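Local coordinates for phosphoinositide 3-kinase adapter protein 1 (Homo sapiens, PDB 5FOR) that links B-cell receptor and Toll-like receptor signalling to phosphoinositide 3-kinase activation, here represented by its TIR domain, at residues Q119-T122 with C123-P127. Residues are numbered along the deposited sequence; the frame is centred on the assembly and turned at random. Where two conformers were deposited one is given.
Sequences QELT and CDDEP
Asp125 folds its carboxylate back onto Thr122, three residues earlier in the chain. OD2 of Asp125 accepts a hydrogen bond from the backbone N of Thr122 at 2.7 Å, and the bond is nearly straight (178°). The N-H meets the anti side of this oxygen and lies 35° out of the carboxylate plane. The hydroxyl OG1 of Thr122 gives a second, weak bond to the same OD2 of Asp125, 3.2 Å long. OG1 stands between the backbone N and the carbonyl carbon of its own residue (chi1 72°), which turns it to the carboxylate. OG1 also accepts a weak bond from the backbone N of Asp124. Leu121 adds an apolar neighbour, its CB 3.7 Å from OD2 of Asp125. The backbone makes a type I beta turn from Thr122 to Asp125, closed by a weak bond of 3.3 Å from Asp125 N to Thr122 O. This turn leads from edge strand 119-121 of the parallel TIR-domain sheet toward helix 127-134, with Glu126 at the N-cap. Replacing Asp125 with an alanine removes OD2, and the amide and hydroxyl of Thr122 would probably both lose this shared acceptor. Tyr130 on the helix touches the side chains of Leu121 and Asp125, and its hydroxyl is hydrogen-bonded to Thr122 O. Backbone hydrogen bonds between Leu121 and both Arg97 and Leu99 join strand 119-121 to strand 95-99.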
loop_
_atom_site.group_PDB
_atom_site.type_symbol
_atom_site.label_atom_id
_atom_site.label_comp_id
_atom_site.label_asym_id
_atom_site.label_seq_id
_atom_site.Cartn_x
_atom_site.Cartn_y
_atom_site.Cartn_z
ATOM N N GLN A 119 2.396 1.707 -10.067
ATOM C CA GLN A 119 2.698 3.087 -9.796
ATOM C C GLN A 119 3.614 3.243 -8.585
ATOM O O GLN A 119 3.333 2.738 -7.493
ATOM C CB GLN A 119 1.322 3.710 -9.714
ATOM C CG GLN A 119 0.918 5.103 -9.469
ATOM C CD GLN A 119 -0.197 5.505 -10.396
ATOM O OE1 GLN A 119 -1.147 6.156 -10.015
ATOM N NE2 GLN A 119 0.175 5.536 -11.616
ATOM N N GLU A 120 4.754 3.899 -8.810
ATOM C CA GLU A 120 5.743 4.072 -7.742
ATOM C C GLU A 120 5.884 5.518 -7.279
ATOM O O GLU A 120 5.957 6.436 -8.081
ATOM C CB GLU A 120 7.121 3.548 -8.176
ATOM C CG GLU A 120 8.165 3.521 -7.043
ATOM C CD GLU A 120 9.495 2.842 -7.464
ATOM O OE1 GLU A 120 9.635 1.593 -7.319
ATOM O OE2 GLU A 120 10.397 3.561 -7.952
ATOM N N LEU A 121 5.946 5.712 -5.971
ATOM C CA LEU A 121 6.169 7.053 -5.442
ATOM C C LEU A 121 7.382 7.124 -4.525
ATOM O O LEU A 121 7.787 6.139 -3.890
ATOM C CB LEU A 121 4.936 7.538 -4.672
ATOM C CG LEU A 121 3.607 7.489 -5.413
ATOM C CD1 LEU A 121 2.483 7.682 -4.414
ATOM C CD2 LEU A 121 3.583 8.579 -6.447
ATOM N N THR A 122 7.922 8.320 -4.427
ATOM C CA THR A 122 9.028 8.578 -3.526
ATOM C C THR A 122 8.676 9.590 -2.428
ATOM O O THR A 122 7.657 10.284 -2.498
ATOM C CB THR A 122 10.236 9.091 -4.315
ATOM O OG1 THR A 122 9.974 10.430 -4.747
ATOM C CG2 THR A 122 10.471 8.209 -5.537
ATOM N N CYS A 123 9.548 9.642 -1.427
ATOM C CA CYS A 123 9.513 10.563 -0.294
ATOM C C CYS A 123 9.704 12.021 -0.654
ATOM O O CYS A 123 9.438 12.892 0.174
ATOM C CB CYS A 123 10.582 10.170 0.737
ATOM S SG CYS A 123 10.172 8.644 1.668
ATOM N N ASP A 124 10.135 12.299 -1.881
ATOM C CA ASP A 124 10.343 13.685 -2.297
ATOM C C ASP A 124 9.397 14.118 -3.414
ATOM O O ASP A 124 9.638 15.116 -4.079
ATOM C CB ASP A 124 11.795 13.882 -2.735
ATOM C CG ASP A 124 12.772 13.560 -1.628
ATOM O OD1 ASP A 124 12.966 14.413 -0.739
ATOM O OD2 ASP A 124 13.326 12.444 -1.627
ATOM N N ASP A 125 8.324 13.362 -3.624
ATOM C CA ASP A 125 7.340 13.700 -4.651
ATOM C C ASP A 125 6.468 14.847 -4.174
ATOM O O ASP A 125 6.247 15.013 -2.981
ATOM C CB ASP A 125 6.455 12.495 -4.989
ATOM C CG ASP A 125 7.054 11.613 -6.054
ATOM O OD1 ASP A 125 7.597 12.160 -7.032
ATOM O OD2 ASP A 125 6.982 10.372 -5.917
ATOM N N GLU A 126 5.959 15.635 -5.103
ATOM C CA GLU A 126 4.968 16.643 -4.743
ATOM C C GLU A 126 3.652 15.966 -4.278
ATOM O O GLU A 126 3.268 14.921 -4.798
ATOM C CB GLU A 126 4.723 17.573 -5.932
ATOM C CG GLU A 126 5.862 18.530 -6.213
ATOM C CD GLU A 126 6.351 19.225 -4.954
ATOM O OE1 GLU A 126 5.648 20.152 -4.488
ATOM O OE2 GLU A 126 7.427 18.843 -4.430
ATOM N N PRO A 127 2.979 16.547 -3.275
ATOM C CA PRO A 127 1.676 16.044 -2.811
ATOM C C PRO A 127 0.682 15.811 -3.954
ATOM O O PRO A 127 -0.081 14.844 -3.886
ATOM C CB PRO A 127 1.163 17.155 -1.879
ATOM C CG PRO A 127 2.355 17.909 -1.468
ATOM C CD PRO A 127 3.423 17.734 -2.522
#